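Local coordinates for protein putative polysaccharide binding proteins (DUF1812) (PDB 3GF8) that is a putative outer-membrane lipoprotein of the FimB/Mfa2 family that probably takes part in assembling or anchoring fimbriae on the bacterial surface, at residues Asp30-His33 / Ala34-Lys38; Ile242-Leu245 / Ala246-Asn249; Lys253-Thr257 / Gln258-Asp262. One frame throughout, in Å; residues are numbered along the deposited sequence. Where two conformers were deposited one is given.

Contact 1: Asp30-His33 / Ala34-Lys38; sequences DAFH and AQVDK
The Phe32 ring meets Val36 obliquely, one corner of it, CD1 and CE1, lying against the valine's branch point; CE1 is 3.6 Å from Val36 CG1, and the two side chains cross at about a right angle. The second flat group, the His33 imidazole, carries the methyl of Ala34 over one face, 4.2 Å above the plane and displaced toward the rim. Phe32 can reach forward to Val36 because its CG stands anti to the backbone N (chi1 178°). A single short turn of helix, 32-35, makes these neighbours. It is entered through an Asx turn, in which Phe32 N donates to Asp30 OD1 at 3.1 Å, and Ala31 holds the N-cap position. Phe32 O takes two amides: Val36 N at 2.9 Å in the carbonyl plane, and Gln35 N from above that plane. Without the ring, as with an alanine here, Val36 would probably lose its aromatic neighbour and a gap would open beside Leu61. Phe32 and Val36 are both buried, Val36 also resting on Trp124, whereas the polar His33 and Gln35 can face solvent, and Ala34 is small and helix-compatible. One water spans two carbonyls, donating to His33 O and Val36 O at 2.6 and 2.7 Å.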
# COMPACT_ATOMS: atom_id res chain seq x y z
N ASP A 30 -5.08 16.56 3.46
CA ASP A 30 -4.82 15.72 4.61
C ASP A 30 -6.05 14.91 4.97
O ASP A 30 -7.08 15.50 5.27
CB ASP A 30 -4.42 16.57 5.81
CG ASP A 30 -4.15 15.72 7.06
OD1 ASP A 30 -3.81 14.52 6.92
OD2 ASP A 30 -4.31 16.25 8.17
N ALA A 31 -5.96 13.57 4.95
CA ALA A 31 -7.12 12.70 5.29
C ALA A 31 -6.88 11.89 6.57
O ALA A 31 -7.60 10.92 6.84
CB ALA A 31 -7.48 11.77 4.11
N PHE A 32 -5.90 12.29 7.36
CA PHE A 32 -5.57 11.55 8.58
C PHE A 32 -6.81 11.23 9.42
O PHE A 32 -7.16 10.06 9.61
CB PHE A 32 -4.57 12.31 9.45
CG PHE A 32 -4.25 11.59 10.74
CD1 PHE A 32 -3.39 10.50 10.74
CD2 PHE A 32 -4.87 11.95 11.93
CE1 PHE A 32 -3.11 9.81 11.91
CE2 PHE A 32 -4.61 11.25 13.10
CZ PHE A 32 -3.72 10.19 13.09
N HIS A 33 -7.45 12.27 9.93
CA HIS A 33 -8.57 12.11 10.88
C HIS A 33 -9.68 11.26 10.28
O HIS A 33 -10.35 10.54 11.01
CB HIS A 33 -9.14 13.46 11.29
CG HIS A 33 -9.71 14.20 10.14
ND1 HIS A 33 -8.91 14.82 9.19
CD2 HIS A 33 -10.99 14.35 9.71
CE1 HIS A 33 -9.68 15.33 8.24
NE2 HIS A 33 -10.94 15.06 8.53
N ALA A 34 -9.86 11.31 8.95
CA ALA A 34 -10.90 10.51 8.28
C ALA A 34 -10.58 9.01 8.12
O ALA A 34 -11.51 8.20 8.13
CB ALA A 34 -11.21 11.12 6.88
N GLN A 35 -9.31 8.65 7.98
CA GLN A 35 -8.90 7.30 7.58
C GLN A 35 -8.00 6.51 8.54
O GLN A 35 -7.99 5.30 8.49
CB GLN A 35 -8.19 7.37 6.23
CG GLN A 35 -9.08 7.92 5.14
CD GLN A 35 -8.46 7.84 3.77
OE1 GLN A 35 -7.66 6.94 3.49
NE2 GLN A 35 -8.82 8.77 2.90
N VAL A 36 -7.20 7.18 9.37
CA VAL A 36 -6.20 6.49 10.13
C VAL A 36 -6.70 6.33 11.54
O VAL A 36 -6.90 7.33 12.23
CB VAL A 36 -4.86 7.24 10.12
CG1 VAL A 36 -3.80 6.45 10.90
CG2 VAL A 36 -4.40 7.46 8.69
N ASP A 37 -6.90 5.10 11.98
CA ASP A 37 -7.37 4.86 13.35
C ASP A 37 -6.33 4.24 14.28
O ASP A 37 -6.67 3.85 15.38
CB ASP A 37 -8.66 4.04 13.36
CG ASP A 37 -8.48 2.55 13.08
OD1 ASP A 37 -7.34 1.99 12.97
OD2 ASP A 37 -9.54 1.91 13.01
N LYS A 38 -5.06 4.16 13.88
CA LYS A 38 -4.01 3.74 14.82
C LYS A 38 -2.68 4.23 14.33
O LYS A 38 -2.35 4.11 13.14
CB LYS A 38 -4.00 2.21 14.97
CG LYS A 38 -2.81 1.65 15.82
CD LYS A 38 -2.81 0.11 15.88
CE LYS A 38 -1.64 -0.41 16.68
NZ LYS A 38 -1.53 -1.89 16.65
O HOH W 1 -9.24 8.66 12.51

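Contact 2: Ile242-Leu245 / Ala246-Asn249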
# COMPACT_ATOMS: atom_id res chain seq x y z
N ILE A 242 2.76 -3.09 -13.10
CA ILE A 242 3.47 -1.83 -12.87
C ILE A 242 3.64 -1.11 -14.21
O ILE A 242 3.48 0.10 -14.31
CB ILE A 242 4.86 -2.03 -12.28
CG1 ILE A 242 4.80 -2.75 -10.92
CG2 ILE A 242 5.57 -0.64 -12.20
CD1 ILE A 242 3.89 -2.08 -9.84
N ASP A 243 4.00 -1.88 -15.23
CA ASP A 243 4.19 -1.32 -16.55
C ASP A 243 2.92 -0.76 -17.18
O ASP A 243 2.94 0.29 -17.83
CB ASP A 243 4.75 -2.38 -17.47
CG ASP A 243 5.70 -1.82 -18.39
OD1 ASP A 243 6.78 -1.46 -17.90
OD2 ASP A 243 5.35 -1.68 -19.58
N TYR A 244 1.82 -1.46 -17.00
CA TYR A 244 0.52 -0.95 -17.45
C TYR A 244 0.17 0.34 -16.73
O TYR A 244 -0.38 1.25 -17.34
CB TYR A 244 -0.57 -2.01 -17.27
CG TYR A 244 -0.65 -3.01 -18.43
CD1 TYR A 244 0.49 -3.61 -18.94
CD2 TYR A 244 -1.86 -3.35 -18.99
CE1 TYR A 244 0.42 -4.49 -19.95
CE2 TYR A 244 -1.94 -4.24 -20.03
CZ TYR A 244 -0.81 -4.80 -20.50
OH TYR A 244 -0.89 -5.69 -21.53
N LEU A 245 0.47 0.43 -15.43
CA LEU A 245 0.19 1.67 -14.71
C LEU A 245 1.18 2.77 -15.11
O LEU A 245 0.79 3.92 -15.22
CB LEU A 245 0.17 1.44 -13.20
CG LEU A 245 -1.03 0.62 -12.69
CD1 LEU A 245 -0.82 0.25 -11.27
CD2 LEU A 245 -2.33 1.35 -12.84
N ALA A 246 2.44 2.41 -15.36
CA ALA A 246 3.45 3.40 -15.77
C ALA A 246 3.09 4.02 -17.12
O ALA A 246 3.29 5.21 -17.29
CB ALA A 246 4.90 2.78 -15.78
N MSE A 247 2.56 3.24 -18.06
CA MSE A 247 2.12 3.70 -19.39
C MSE A 247 1.01 4.77 -19.24
O MSE A 247 0.70 5.48 -20.16
CB MSE A 247 1.58 2.52 -20.28
CG MSE A 247 2.58 1.35 -20.78
SE MSE A 247 1.71 -0.33 -21.59
CE MSE A 247 2.81 -1.76 -20.83
N THR A 248 0.35 4.84 -18.09
CA THR A 248 -0.79 5.73 -18.01
C THR A 248 -0.30 7.12 -17.72
O THR A 248 0.92 7.36 -17.64
CB THR A 248 -1.82 5.28 -16.97
OG1 THR A 248 -1.24 5.32 -15.66
CG2 THR A 248 -2.32 3.86 -17.28
N ASN A 249 -1.23 8.04 -17.54
CA ASN A 249 -0.88 9.45 -17.31
C ASN A 249 -0.97 9.91 -15.85
O ASN A 249 -1.12 11.11 -15.58
CB ASN A 249 -1.82 10.33 -18.17
CG ASN A 249 -3.35 10.07 -17.87
OD1 ASN A 249 -3.76 9.03 -17.29
ND2 ASN A 249 -4.18 11.03 -18.29
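Met247, a selenomethionine, lies alongside Tyr244, both side chains pointing the same way, in a Met-aromatic contact at the end of helix 241-246. In the conformer given, one of two deposited, its selenium is 4.8 Å from the ring centroid, 27° off the normal; the methyl CE lies near Tyr244 CD1, but its exact position is doubtful because it falls implausibly close to Asp243 OD2. The tight part is the backbone turn and the side that faces the protein interior. Ala246 N binds Ile242 O at 2.7 Å and Met247 N binds Asp243 O at 3.0 Å, i to i+4 bonds of the final turn. Leu245 and Tyr244 are buried: the leucine turns to Tyr267 and Ile269, while the tyrosine packs on Phe271 and gives its hydroxyl a partner in Gln296 O. Both residues thus suit an interior lined by strand 266-273, and a small alanine at Ala246 fits where Thr257 closes in. The looser side carries Asp243 and Met247, both partly exposed, where a flexible, unbranched selenoether chain, bent at chi3 (-140°), can curl back toward the ring. Thr248 adds a hydroxyl to a carbonyl that already holds its amide: Leu245 O accepts Thr248 N from above its plane, and Thr248 OG1 donates to it on a lone pair, 2.5 Å away.

Contact 3: Lys253-Thr257 / Gln258-Asp262; sequences KNLST and QEYLD
Leu255 leans on the first turn of the helix that follows it. From its CB, 4.1 Å from Tyr260 N, the chain rises to CG and forks. The CD1 branch runs to the tyrosine's backbone end, 4.0 Å from Tyr260 CA, and meets the ring obliquely. The CD2 branch goes to Glu259, 3.7 Å from its CD, crossing that side chain at about a right angle. A branched leucine can therefore touch two successive helical residues at once. Setting CG beside its own backbone N (chi1 -54°) aims the fork at them. The contact of Leu255 (N') with Tyr260 (N4) is a hydrophobic staple at an N-capped helix, 257-263. Ser256 is the cap: its OG accepts from Glu259 N at 3.2 Å, while its carbonyl takes Tyr260 N, almost in line with the C=O. Serine suits the position because its short hydroxyl reaches an amide of the first turn that has no earlier helical carbonyl to bind. Polar ends have further partners, Glu259 a salt bridge with Arg263 and Tyr260 OH a bond to Glu251. One turn on from Thr257, Leu261 sets CD1 beside its CG2, 3.8 Å away, both side chains pointing the same way. Gln258 NE2 donates to Asp262 OD1 from above the carboxylate plane, and Arg216 bridges to the same oxygen.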
# COMPACT_ATOMS: atom_id res chain seq x y z
N LYS A 253 -2.30 13.77 -13.99
CA LYS A 253 -1.43 14.61 -13.19
C LYS A 253 -0.00 14.52 -13.67
O LYS A 253 0.33 13.69 -14.53
CB LYS A 253 -1.56 14.27 -11.71
CG LYS A 253 -3.01 14.41 -11.24
CD LYS A 253 -3.10 15.06 -9.87
CE LYS A 253 -4.45 14.79 -9.20
NZ LYS A 253 -5.55 15.47 -9.91
N ASN A 254 0.81 15.43 -13.14
CA ASN A 254 2.25 15.53 -13.42
C ASN A 254 2.99 14.76 -12.35
O ASN A 254 3.53 15.35 -11.40
CB ASN A 254 2.73 17.01 -13.41
N LEU A 255 2.97 13.43 -12.46
CA LEU A 255 3.58 12.60 -11.47
C LEU A 255 4.53 11.61 -12.12
O LEU A 255 4.24 11.02 -13.16
CB LEU A 255 2.50 11.85 -10.67
CG LEU A 255 1.40 12.72 -10.05
CD1 LEU A 255 0.40 11.82 -9.32
CD2 LEU A 255 1.98 13.78 -9.12
N SER A 256 5.66 11.43 -11.47
CA SER A 256 6.49 10.27 -11.70
C SER A 256 5.71 9.00 -11.34
O SER A 256 4.77 9.03 -10.52
CB SER A 256 7.74 10.34 -10.83
OG SER A 256 7.41 10.07 -9.46
N THR A 257 6.11 7.88 -11.95
CA THR A 257 5.50 6.60 -11.67
C THR A 257 5.42 6.31 -10.18
O THR A 257 4.35 5.96 -9.69
CB THR A 257 6.25 5.49 -12.38
OG1 THR A 257 6.24 5.78 -13.77
CG2 THR A 257 5.60 4.10 -12.12
N GLN A 258 6.51 6.48 -9.43
CA GLN A 258 6.49 6.10 -8.01
C GLN A 258 5.56 6.99 -7.20
O GLN A 258 4.91 6.54 -6.27
CB GLN A 258 7.87 6.14 -7.37
CG GLN A 258 7.86 5.53 -5.92
CD GLN A 258 7.40 4.08 -5.91
OE1 GLN A 258 7.99 3.25 -6.57
NE2 GLN A 258 6.30 3.79 -5.20
N GLU A 259 5.51 8.26 -7.58
CA GLU A 259 4.66 9.19 -6.89
C GLU A 259 3.21 8.89 -7.12
O GLU A 259 2.42 8.97 -6.18
CB GLU A 259 4.97 10.61 -7.30
CG GLU A 259 4.13 11.61 -6.51
CD GLU A 259 4.61 13.04 -6.63
OE1 GLU A 259 5.59 13.30 -7.40
OE2 GLU A 259 4.01 13.90 -5.94
N TYR A 260 2.85 8.51 -8.35
CA TYR A 260 1.49 8.08 -8.63
C TYR A 260 1.16 6.80 -7.87
O TYR A 260 0.12 6.69 -7.22
CB TYR A 260 1.29 7.85 -10.11
CG TYR A 260 -0.06 7.30 -10.46
CD1 TYR A 260 -1.22 7.96 -10.08
CD2 TYR A 260 -0.19 6.12 -11.19
CE1 TYR A 260 -2.46 7.45 -10.42
CE2 TYR A 260 -1.43 5.63 -11.56
CZ TYR A 260 -2.56 6.29 -11.16
OH TYR A 260 -3.78 5.80 -11.49
N LEU A 261 2.06 5.83 -7.93
CA LEU A 261 1.85 4.57 -7.22
C LEU A 261 1.68 4.76 -5.69
O LEU A 261 0.88 4.04 -5.04
CB LEU A 261 3.00 3.61 -7.50
CG LEU A 261 3.12 3.14 -8.95
CD1 LEU A 261 4.33 2.17 -9.07
CD2 LEU A 261 1.81 2.53 -9.44
N ASP A 262 2.38 5.72 -5.11
CA ASP A 262 2.28 5.97 -3.67
C ASP A 262 1.04 6.74 -3.35
O ASP A 262 0.34 6.44 -2.36
CB ASP A 262 3.46 6.78 -3.14
CG ASP A 262 4.73 5.99 -3.10
OD1 ASP A 262 4.70 4.76 -2.96
OD2 ASP A 262 5.79 6.63 -3.20

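In the fold
The three contacts come in series along the chain. Contact 1, on the short helix 32-35 just before strand 38-44, stands well apart: its centre is about 28 Å from that of contact 2 and about 22 Å from that of contact 3, and it touches neither. Contacts 2 and 3 adjoin, their centres about 10 Å apart, on the successive helices 241-246 and 257-263. Leu245 packs on Leu261, and Thr248 OG1 lies 4.1 Å from Tyr260 CE2. In a chain rich in strand, these helices form one packed connection from strand 235-240, paired with 224-229, to strand 266-273, paired with 139-158 and 279-284; contact 1 is a separate turn, in a fold that probably serves a fimbrial component.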